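Local coordinates for quinoline 2-oxidoreductase small subunit (PDB 1T3Q), which carries two [2Fe-2S] clusters that relay electrons from the molybdenum centre of the large subunit to the FAD of the medium subunit during quinoline hydroxylation, at the interface of chains A and B and the interface of chains A and C. Numbering follows the deposited sequence. Chains: chain A, quinoline 2-oxidoreductase small subunit; chain B, quinoline 2-oxidoreductase medium subunit; chain C, quinoline 2-oxidoreductase large subunit.

Contact 1: the interface of chains A and B. Residues chain A 30, 68-71, 74; chain B 3, 6, 30, 32-34, 37-38, 108.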
loop_
_atom_site.group_PDB
_atom_site.type_symbol
_atom_site.label_atom_id
_atom_site.label_comp_id
_atom_site.label_asym_id
_atom_site.label_seq_id
_atom_site.Cartn_x
_atom_site.Cartn_y
_atom_site.Cartn_z
ATOM N N HIS A 30 -5.855 12.442 -23.979
ATOM C CA HIS A 30 -7.307 12.509 -24.054
ATOM C C HIS A 30 -7.898 12.741 -22.664
ATOM O O HIS A 30 -7.208 12.608 -21.651
ATOM C CB HIS A 30 -7.923 11.273 -24.744
ATOM C CG HIS A 30 -7.449 9.945 -24.227
ATOM N ND1 HIS A 30 -7.554 9.572 -22.904
ATOM C CD2 HIS A 30 -6.964 8.863 -24.884
ATOM C CE1 HIS A 30 -7.161 8.317 -22.770
ATOM N NE2 HIS A 30 -6.799 7.863 -23.957
ATOM N N CYS A 68 -12.372 9.100 -24.145
ATOM C CA CYS A 68 -11.136 8.676 -24.801
ATOM C C CYS A 68 -11.040 9.329 -26.182
ATOM O O CYS A 68 -9.965 9.363 -26.790
ATOM C CB CYS A 68 -11.090 7.153 -24.950
ATOM S SG CYS A 68 -12.207 6.472 -26.167
ATOM N N LEU A 69 -12.171 9.835 -26.676
ATOM C CA LEU A 69 -12.204 10.497 -27.973
ATOM C C LEU A 69 -12.461 11.999 -27.831
ATOM O O LEU A 69 -12.973 12.649 -28.746
ATOM C CB LEU A 69 -13.262 9.864 -28.881
ATOM C CG LEU A 69 -13.038 8.393 -29.255
ATOM C CD1 LEU A 69 -13.980 8.038 -30.384
ATOM C CD2 LEU A 69 -11.587 8.153 -29.695
ATOM N N THR A 70 -12.110 12.531 -26.668
ATOM C CA THR A 70 -12.237 13.956 -26.381
ATOM C C THR A 70 -10.866 14.380 -25.876
ATOM O O THR A 70 -10.338 13.764 -24.959
ATOM C CB THR A 70 -13.268 14.240 -25.258
ATOM O OG1 THR A 70 -14.561 13.752 -25.642
ATOM C CG2 THR A 70 -13.355 15.746 -24.992
ATOM N N LEU A 71 -10.264 15.409 -26.470
ATOM C CA LEU A 71 -8.960 15.841 -25.977
ATOM C C LEU A 71 -9.193 16.453 -24.602
ATOM O O LEU A 71 -10.228 17.089 -24.363
ATOM C CB LEU A 71 -8.330 16.897 -26.901
ATOM C CG LEU A 71 -8.027 16.545 -28.364
ATOM C CD1 LEU A 71 -7.371 17.744 -29.038
ATOM C CD2 LEU A 71 -7.096 15.339 -28.438
ATOM N N GLN A 74 -10.086 19.903 -24.658
ATOM C CA GLN A 74 -11.425 20.251 -25.127
ATOM C C GLN A 74 -12.429 20.289 -23.982
ATOM O O GLN A 74 -13.619 20.508 -24.198
ATOM C CB GLN A 74 -11.889 19.274 -26.210
ATOM C CG GLN A 74 -11.117 19.435 -27.512
ATOM C CD GLN A 74 -11.512 18.429 -28.569
ATOM O OE1 GLN A 74 -11.477 17.224 -28.337
ATOM N NE2 GLN A 74 -11.883 18.919 -29.744
ATOM N N PHE B 3 -2.002 9.015 -28.558
ATOM C CA PHE B 3 -1.811 9.926 -29.685
ATOM C C PHE B 3 -0.368 10.403 -29.781
ATOM O O PHE B 3 0.350 10.441 -28.783
ATOM C CB PHE B 3 -2.664 11.191 -29.531
ATOM C CG PHE B 3 -4.107 10.938 -29.215
ATOM C CD1 PHE B 3 -4.835 11.886 -28.496
ATOM C CD2 PHE B 3 -4.747 9.778 -29.637
ATOM C CE1 PHE B 3 -6.174 11.679 -28.200
ATOM C CE2 PHE B 3 -6.094 9.564 -29.345
ATOM C CZ PHE B 3 -6.804 10.514 -28.627
ATOM N N PHE B 6 1.379 16.868 -30.476
ATOM C CA PHE B 6 0.942 17.966 -31.340
ATOM C C PHE B 6 0.514 19.173 -30.510
ATOM O O PHE B 6 0.197 19.041 -29.327
ATOM C CB PHE B 6 -0.214 17.516 -32.251
ATOM C CG PHE B 6 -1.373 16.891 -31.514
ATOM C CD1 PHE B 6 -2.274 17.677 -30.800
ATOM C CD2 PHE B 6 -1.542 15.507 -31.511
ATOM C CE1 PHE B 6 -3.328 17.091 -30.091
ATOM C CE2 PHE B 6 -2.589 14.914 -30.808
ATOM C CZ PHE B 6 -3.485 15.709 -30.096
ATOM N N ILE B 30 -9.679 19.784 -36.250
ATOM C CA ILE B 30 -10.370 18.825 -35.407
ATOM C C ILE B 30 -11.730 19.437 -35.097
ATOM O O ILE B 30 -11.830 20.618 -34.762
ATOM C CB ILE B 30 -9.638 18.495 -34.070
ATOM C CG1 ILE B 30 -10.467 17.448 -33.307
ATOM C CG2 ILE B 30 -9.465 19.741 -33.212
ATOM C CD1 ILE B 30 -9.847 16.957 -32.003
ATOM N N GLY B 32 -15.386 17.168 -34.062
ATOM C CA GLY B 32 -15.875 16.320 -32.985
ATOM C C GLY B 32 -14.857 15.297 -32.492
ATOM O O GLY B 32 -15.011 14.729 -31.409
ATOM N N GLY B 33 -13.831 15.051 -33.304
ATOM C CA GLY B 33 -12.777 14.111 -32.957
ATOM C C GLY B 33 -13.109 12.625 -33.007
ATOM O O GLY B 33 -12.232 11.802 -32.753
ATOM N N GLN B 34 -14.343 12.273 -33.364
ATOM C CA GLN B 34 -14.757 10.870 -33.387
ATOM C C GLN B 34 -14.159 10.002 -34.496
ATOM O O GLN B 34 -14.287 8.779 -34.459
ATOM C CB GLN B 34 -16.286 10.781 -33.402
ATOM C CG GLN B 34 -16.938 11.644 -32.317
ATOM C CD GLN B 34 -16.458 11.299 -30.913
ATOM O OE1 GLN B 34 -16.883 10.302 -30.325
ATOM N NE2 GLN B 34 -15.565 12.119 -30.374
ATOM N N LEU B 37 -9.401 11.212 -33.801
ATOM C CA LEU B 37 -8.698 10.683 -32.639
ATOM C C LEU B 37 -8.451 9.181 -32.773
ATOM O O LEU B 37 -7.393 8.691 -32.382
ATOM C CB LEU B 37 -9.451 11.022 -31.342
ATOM C CG LEU B 37 -9.612 12.521 -31.036
ATOM C CD1 LEU B 37 -9.852 12.719 -29.540
ATOM C CD2 LEU B 37 -8.375 13.294 -31.456
ATOM N N PRO B 38 -9.425 8.427 -33.314
ATOM C CA PRO B 38 -9.127 6.998 -33.437
ATOM C C PRO B 38 -7.902 6.821 -34.346
ATOM O O PRO B 38 -7.046 5.976 -34.087
ATOM C CB PRO B 38 -10.406 6.438 -34.043
ATOM C CG PRO B 38 -11.459 7.270 -33.356
ATOM C CD PRO B 38 -10.870 8.676 -33.476
ATOM N N ARG B 108 -20.947 14.170 -30.298
ATOM C CA ARG B 108 -19.722 14.891 -30.661
ATOM C C ARG B 108 -19.496 14.995 -32.165
ATOM O O ARG B 108 -18.995 16.012 -32.653
ATOM C CB ARG B 108 -18.489 14.228 -30.030
ATOM C CG ARG B 108 -18.382 14.387 -28.520
ATOM C CD ARG B 108 -16.973 14.045 -28.029
ATOM N NE ARG B 108 -15.963 14.992 -28.512
ATOM C CZ ARG B 108 -15.780 16.217 -28.023
ATOM N NH1 ARG B 108 -14.836 17.003 -28.532
ATOM N NH2 ARG B 108 -16.525 16.657 -27.015
HETATM O O HOH W 1 -12.656 15.244 -29.854
HETATM O O HOH W 2 -15.952 18.947 -25.181
#
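A:Leu69, next to the cluster ligand A:Cys68, lines the FAD pocket and packs between the FAD-binding loop and the start of helix 36-41 of the medium subunit. Its CG stands anti to the carbonyl carbon (chi1 -63°), so that A:Leu69 CD2 lands 3.8 Å from B:Pro38 CG, crossing at about a right angle, while B:Leu37 lays CD1 alongside the A:Leu69 backbone. A:Leu71 sends CD2 to the ring atom CE1 of B:Phe3 at 3.8 Å and meets B:Ile30 tip to tip through CD1. Leucine suits both places, since its forked end can touch two neighbours at once. This side of leucine, proline, phenylalanine and isoleucine is the close-packed one; the other flank is polar and wetted. There B:Arg108, bent at chi3 (66°), turns one face of its guanidinium under A:Thr70 OG1, which lies 3.3 Å above that plane. B:Arg108 NE donates to B:Gly32 O at 3.1 Å, a carbonyl that also accepts from B:Gln34 NE2, whose own bond to A:Leu69 O is weak. Water 1 ties A:Leu69 O, A:Gln74 OE1, B:Gly32 O and B:Arg108 NH1 together; arginine suits because its several N-H groups reach that carbonyl and both waters. A:Gln74 OE1 is fixed by A:Leu71 N at 2.9 Å, on a lone pair. The 3-10 helices 67-69 and 72-75 and the link between them face the medium subunit's strand 28-30, the glycine loop after it, helix 36-41 and the N-terminal segment.

Contact 2: the interface of chains A and C. Residues chain A 48, 52-53, 141, 143, 147; chain C 199, 201, 708, 713-715.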
loop_
_atom_site.group_PDB
_atom_site.type_symbol
_atom_site.label_atom_id
_atom_site.label_comp_id
_atom_site.label_asym_id
_atom_site.label_seq_id
_atom_site.Cartn_x
_atom_site.Cartn_y
_atom_site.Cartn_z
ATOM N N CYS A 48 -10.753 0.456 -24.704
ATOM C CA CYS A 48 -10.409 0.348 -26.122
ATOM C C CYS A 48 -9.755 1.587 -26.730
ATOM O O CYS A 48 -8.958 1.468 -27.658
ATOM C CB CYS A 48 -11.654 0.006 -26.950
ATOM S SG CYS A 48 -12.815 1.400 -27.183
ATOM N N VAL A 52 -15.486 2.574 -29.104
ATOM C CA VAL A 52 -16.414 1.457 -29.221
ATOM C C VAL A 52 -17.007 0.862 -27.938
ATOM O O VAL A 52 -18.222 0.668 -27.852
ATOM C CB VAL A 52 -15.770 0.282 -30.017
ATOM C CG1 VAL A 52 -16.768 -0.867 -30.151
ATOM C CG2 VAL A 52 -15.322 0.760 -31.400
ATOM N N CYS A 53 -16.173 0.578 -26.942
ATOM C CA CYS A 53 -16.673 -0.077 -25.735
ATOM C C CYS A 53 -17.567 0.736 -24.812
ATOM O O CYS A 53 -18.431 0.171 -24.140
ATOM C CB CYS A 53 -15.517 -0.672 -24.935
ATOM S SG CYS A 53 -14.538 0.489 -24.026
ATOM N N LEU A 141 -20.521 -1.784 -23.876
ATOM C CA LEU A 141 -20.219 -3.207 -23.832
ATOM C C LEU A 141 -19.941 -3.758 -22.443
ATOM O O LEU A 141 -19.267 -3.128 -21.626
ATOM C CB LEU A 141 -19.023 -3.509 -24.741
ATOM C CG LEU A 141 -19.166 -3.010 -26.182
ATOM C CD1 LEU A 141 -17.885 -3.293 -26.962
ATOM C CD2 LEU A 141 -20.355 -3.674 -26.836
ATOM N N ARG A 143 -18.868 -7.616 -20.771
ATOM C CA ARG A 143 -18.449 -8.980 -21.074
ATOM C C ARG A 143 -18.845 -9.981 -19.989
ATOM O O ARG A 143 -18.716 -11.192 -20.183
ATOM C CB ARG A 143 -16.927 -9.007 -21.257
ATOM C CG ARG A 143 -16.358 -10.329 -21.752
ATOM C CD ARG A 143 -16.999 -10.741 -23.063
ATOM N NE ARG A 143 -16.051 -11.429 -23.940
ATOM C CZ ARG A 143 -16.370 -11.946 -25.122
ATOM N NH1 ARG A 143 -15.441 -12.539 -25.859
ATOM N NH2 ARG A 143 -17.620 -11.884 -25.568
ATOM N N TYR A 147 -26.189 -8.588 -19.953
ATOM C CA TYR A 147 -27.076 -7.418 -20.051
ATOM C C TYR A 147 -28.472 -7.413 -19.442
ATOM O O TYR A 147 -28.964 -6.345 -19.071
ATOM C CB TYR A 147 -27.248 -7.019 -21.515
ATOM C CG TYR A 147 -25.964 -6.709 -22.240
ATOM C CD1 TYR A 147 -25.243 -5.552 -21.962
ATOM C CD2 TYR A 147 -25.480 -7.572 -23.219
ATOM C CE1 TYR A 147 -24.062 -5.256 -22.650
ATOM C CE2 TYR A 147 -24.305 -7.288 -23.912
ATOM C CZ TYR A 147 -23.605 -6.131 -23.625
ATOM O OH TYR A 147 -22.463 -5.843 -24.331
ATOM N N CYS C 199 -11.469 -11.360 -24.673
ATOM C CA CYS C 199 -11.832 -9.951 -24.789
ATOM C C CYS C 199 -12.467 -9.342 -23.529
ATOM O O CYS C 199 -13.599 -8.850 -23.558
ATOM C CB CYS C 199 -12.769 -9.770 -25.999
ATOM S SG CYS C 199 -12.970 -8.056 -26.569
ATOM N N MET C 201 -13.242 -6.557 -20.746
ATOM C CA MET C 201 -13.265 -5.104 -20.939
ATOM C C MET C 201 -11.988 -4.444 -20.422
ATOM O O MET C 201 -11.561 -3.415 -20.949
ATOM C CB MET C 201 -14.512 -4.479 -20.296
ATOM C CG MET C 201 -15.783 -4.720 -21.106
ATOM S SD MET C 201 -15.683 -4.113 -22.830
ATOM C CE MET C 201 -15.107 -5.606 -23.675
ATOM N N LEU C 708 -12.041 -3.442 -31.863
ATOM C CA LEU C 708 -13.420 -3.770 -31.533
ATOM C C LEU C 708 -14.340 -3.465 -32.713
ATOM O O LEU C 708 -15.542 -3.739 -32.669
ATOM C CB LEU C 708 -13.852 -2.989 -30.293
ATOM C CG LEU C 708 -14.024 -3.756 -28.976
ATOM C CD1 LEU C 708 -13.052 -4.911 -28.861
ATOM C CD2 LEU C 708 -13.858 -2.787 -27.829
ATOM N N ILE C 713 -18.275 -8.268 -30.310
ATOM C CA ILE C 713 -18.770 -8.995 -29.150
ATOM C C ILE C 713 -20.224 -8.566 -28.957
ATOM O O ILE C 713 -20.627 -7.473 -29.363
ATOM C CB ILE C 713 -17.962 -8.726 -27.860
ATOM C CG1 ILE C 713 -17.964 -7.236 -27.527
ATOM C CG2 ILE C 713 -16.540 -9.288 -28.006
ATOM C CD1 ILE C 713 -17.400 -6.939 -26.158
ATOM N N PRO C 714 -21.032 -9.428 -28.338
ATOM C CA PRO C 714 -22.440 -9.092 -28.132
ATOM C C PRO C 714 -22.785 -7.815 -27.375
ATOM O O PRO C 714 -22.108 -7.410 -26.429
ATOM C CB PRO C 714 -23.017 -10.352 -27.475
ATOM C CG PRO C 714 -21.821 -11.095 -26.952
ATOM C CD PRO C 714 -20.749 -10.822 -27.961
ATOM N N THR C 715 -23.864 -7.187 -27.829
ATOM C CA THR C 715 -24.375 -5.963 -27.230
ATOM C C THR C 715 -25.762 -6.282 -26.668
ATOM O O THR C 715 -26.239 -7.414 -26.769
ATOM C CB THR C 715 -24.550 -4.863 -28.281
ATOM O OG1 THR C 715 -25.593 -5.248 -29.185
ATOM C CG2 THR C 715 -23.264 -4.655 -29.071
#
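The phenol oxygen OH of A:Tyr147 is the best-held polar atom here, gripped by one hydrogen bond across the interface: it donates to the backbone carbonyl C:Pro714 O at 2.6 Å. The bond uses a lone pair in the carbonyl plane, with a C=O...donor angle of 137°, and the acceptor lies at the edge of the ring, in its plane. A tyrosine suits the place because its long, rigid ring brings a hydroxyl to a main-chain acceptor while the CE2 side of one ring face packs over the C:Thr715 backbone, CE2 being 3.6 Å from C:Thr715 CA. A phenylalanine here would lack the hydroxyl and would probably leave C:Pro714 O without this donor, loosening the tether of the segment. Beside it, A:Leu141 divides its branches: CD1 touches C:Ile713 CD1 at 3.8 Å, whereas CD2 meets C:Thr715 CG2, both side chains being crossed obliquely. Its CB rests against C:Met201 SD, a flexible thioether bent at chi2 and chi3 that also reaches A:Cys53 CB. A:Arg143, between the second-cluster ligands A:Cys142 and A:Cys144, has CG anti to the backbone N (chi1 -173°) and bends at chi2 and chi3, which brings one guanidinium face over C:Ile713 CG2. At the first cluster, A:Cys53 N donates to A:Cys48 SG, and the added hydrogen bond is likely to stabilise negative charge on this sulfur. C:Leu708 covers these cysteines, its CD2 standing 3.7 Å from A:Cys48 CB.

Contact 3: the interface of chains A and C. Residues chain A 134, 145-148; chain C 680-681, 684, 715, 719-722.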
loop_
_atom_site.group_PDB
_atom_site.type_symbol
_atom_site.label_atom_id
_atom_site.label_comp_id
_atom_site.label_asym_id
_atom_site.label_seq_id
_atom_site.Cartn_x
_atom_site.Cartn_y
_atom_site.Cartn_z
ATOM N N ARG A 134 -32.479 -1.158 -24.179
ATOM C CA ARG A 134 -31.531 -1.989 -24.918
ATOM C C ARG A 134 -30.977 -1.232 -26.123
ATOM O O ARG A 134 -29.800 -1.362 -26.460
ATOM C CB ARG A 134 -32.190 -3.299 -25.365
ATOM C CG ARG A 134 -32.328 -4.333 -24.237
ATOM C CD ARG A 134 -33.028 -5.602 -24.715
ATOM N NE ARG A 134 -33.172 -6.611 -23.663
ATOM C CZ ARG A 134 -32.199 -7.424 -23.258
ATOM N NH1 ARG A 134 -30.996 -7.355 -23.811
ATOM N NH2 ARG A 134 -32.432 -8.316 -22.306
ATOM N N THR A 145 -22.043 -9.754 -17.584
ATOM C CA THR A 145 -23.448 -9.949 -17.223
ATOM C C THR A 145 -24.509 -10.489 -18.160
ATOM O O THR A 145 -25.523 -11.014 -17.688
ATOM C CB THR A 145 -24.014 -8.626 -16.648
ATOM O OG1 THR A 145 -24.210 -7.690 -17.712
ATOM C CG2 THR A 145 -23.052 -8.026 -15.651
ATOM N N GLY A 146 -24.319 -10.363 -19.464
ATOM C CA GLY A 146 -25.351 -10.826 -20.371
ATOM C C GLY A 146 -26.434 -9.762 -20.529
ATOM O O GLY A 146 -27.477 -10.012 -21.126
ATOM N N TYR A 147 -26.189 -8.588 -19.953
ATOM C CA TYR A 147 -27.076 -7.418 -20.051
ATOM C C TYR A 147 -28.472 -7.413 -19.442
ATOM O O TYR A 147 -28.964 -6.345 -19.071
ATOM C CB TYR A 147 -27.248 -7.019 -21.515
ATOM C CG TYR A 147 -25.964 -6.709 -22.240
ATOM C CD1 TYR A 147 -25.243 -5.552 -21.962
ATOM C CD2 TYR A 147 -25.480 -7.572 -23.219
ATOM C CE1 TYR A 147 -24.062 -5.256 -22.650
ATOM C CE2 TYR A 147 -24.305 -7.288 -23.912
ATOM C CZ TYR A 147 -23.605 -6.131 -23.625
ATOM O OH TYR A 147 -22.463 -5.843 -24.331
ATOM N N GLU A 148 -29.127 -8.566 -19.349
ATOM C CA GLU A 148 -30.492 -8.570 -18.834
ATOM C C GLU A 148 -30.706 -7.836 -17.515
ATOM O O GLU A 148 -31.657 -7.063 -17.384
ATOM C CB GLU A 148 -31.042 -9.995 -18.709
ATOM C CG GLU A 148 -32.499 -9.996 -18.243
ATOM C CD GLU A 148 -33.152 -11.358 -18.281
ATOM O OE1 GLU A 148 -34.278 -11.480 -17.751
ATOM O OE2 GLU A 148 -32.554 -12.300 -18.842
ATOM N N ARG C 680 -26.129 -16.126 -17.306
ATOM C CA ARG C 680 -26.439 -15.147 -18.343
ATOM C C ARG C 680 -25.169 -14.621 -19.005
ATOM O O ARG C 680 -25.126 -14.446 -20.221
ATOM C CB ARG C 680 -27.269 -13.990 -17.761
ATOM C CG ARG C 680 -28.656 -14.435 -17.304
ATOM C CD ARG C 680 -29.617 -13.257 -17.134
ATOM N NE ARG C 680 -30.994 -13.727 -16.954
ATOM C CZ ARG C 680 -31.499 -14.161 -15.804
ATOM N NH1 ARG C 680 -32.761 -14.573 -15.757
ATOM N NH2 ARG C 680 -30.760 -14.167 -14.699
ATOM N N GLY C 681 -24.131 -14.388 -18.212
ATOM C CA GLY C 681 -22.881 -13.899 -18.773
ATOM C C GLY C 681 -22.285 -14.908 -19.739
ATOM O O GLY C 681 -21.807 -14.544 -20.818
ATOM N N ALA C 684 -24.211 -15.031 -23.068
ATOM C CA ALA C 684 -23.907 -13.925 -23.971
ATOM C C ALA C 684 -22.608 -14.219 -24.730
ATOM O O ALA C 684 -22.529 -14.029 -25.945
ATOM C CB ALA C 684 -23.784 -12.615 -23.190
ATOM N N THR C 715 -23.864 -7.187 -27.829
ATOM C CA THR C 715 -24.375 -5.963 -27.230
ATOM C C THR C 715 -25.762 -6.282 -26.668
ATOM O O THR C 715 -26.239 -7.414 -26.769
ATOM C CB THR C 715 -24.550 -4.863 -28.281
ATOM O OG1 THR C 715 -25.593 -5.248 -29.185
ATOM C CG2 THR C 715 -23.264 -4.655 -29.071
ATOM N N VAL C 719 -28.306 -10.204 -27.157
ATOM C CA VAL C 719 -28.705 -11.161 -26.134
ATOM C C VAL C 719 -30.147 -10.941 -25.704
ATOM O O VAL C 719 -30.523 -9.841 -25.289
ATOM C CB VAL C 719 -27.784 -11.053 -24.894
ATOM C CG1 VAL C 719 -27.980 -12.263 -23.983
ATOM C CG2 VAL C 719 -26.328 -10.941 -25.338
ATOM N N PRO C 720 -30.977 -11.991 -25.793
ATOM C CA PRO C 720 -32.386 -11.889 -25.405
ATOM C C PRO C 720 -32.526 -12.050 -23.903
ATOM O O PRO C 720 -31.537 -12.268 -23.198
ATOM C CB PRO C 720 -33.016 -13.061 -26.142
ATOM C CG PRO C 720 -31.942 -14.124 -25.976
ATOM C CD PRO C 720 -30.664 -13.348 -26.288
ATOM N N ASP C 721 -33.748 -11.922 -23.398
ATOM C CA ASP C 721 -33.957 -12.153 -21.980
ATOM C C ASP C 721 -33.812 -13.670 -21.891
ATOM O O ASP C 721 -34.148 -14.384 -22.835
ATOM C CB ASP C 721 -35.348 -11.696 -21.541
ATOM C CG ASP C 721 -35.476 -10.183 -21.533
ATOM O OD1 ASP C 721 -34.596 -9.518 -20.947
ATOM O OD2 ASP C 721 -36.449 -9.654 -22.107
ATOM N N ILE C 722 -33.301 -14.150 -20.767
ATOM C CA ILE C 722 -33.042 -15.569 -20.572
ATOM C C ILE C 722 -33.855 -16.184 -19.438
ATOM O O ILE C 722 -33.966 -15.598 -18.360
ATOM C CB ILE C 722 -31.529 -15.761 -20.280
ATOM C CG1 ILE C 722 -30.720 -15.271 -21.482
ATOM C CG2 ILE C 722 -31.222 -17.217 -19.948
ATOM C CD1 ILE C 722 -29.289 -14.866 -21.141
HETATM O O HOH W 3 -30.034 -9.983 -22.104
HETATM O O HOH W 4 -35.686 -7.120 -22.864
HETATM O O HOH W 5 -35.738 -13.629 -17.951
#
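The start of helix 148-154 of the small subunit, with loop 145-147 before it, docks against helix 672-692 and the segment entering strand 722-726 of the large subunit. A:Glu148 extends, CG anti to the backbone N (chi1 -177°), and its OE2 is gripped by two donors. C:Arg680 NE makes a salt bridge to A:Glu148 OE2 at 2.8 Å, from above the carboxylate plane, the planes 80° apart; C:Ile722 N donates to A:Glu148 OE2 at 2.8 Å, nearly straight at 173°. C:Arg680 is itself steadied by NH1 on C:Ile722 O, and water 5 joins that carbonyl to A:Glu148 OE1. A glutamate has the reach and charge to serve arginine and main-chain amide together. From helix 130-136, A:Arg134 stretches out so that NH2 makes a salt bridge and hydrogen bond to C:Asp721 OD1 at 2.8 Å, the oxygen in the guanidinium plane but met from above the carboxylate plane. Water 4 bridges A:Arg134 NE to C:Asp721 OD2, and water 3 links the arginine to A:Gly146 O and C:Pro720 O. A:Gly146, lacking a side chain, lets CA sit 3.7 Å from C:Ala684 CB. Paired charges and close backbone packing fasten the small subunit's second-cluster domain to the large subunit.

The three contacts show the small subunit bridging its two partners. Contact 1 faces the medium subunit, and its C-alpha centre lies about 20 Å from that of contact 2 and about 31 Å from that of contact 3. Contacts 2 and 3, both on the large subunit, are about 12 Å apart and share A:Tyr147 and C:Thr715, so they form one continuous footing. Cluster ligands occur in contact 1 and contact 2, which suits a subunit that passes electrons between the flavin and molybdenum subunits, whereas contact 3 has charged pairs and probably serves mainly to anchor. Each contact recurs in both copies of the small subunit in the assembly.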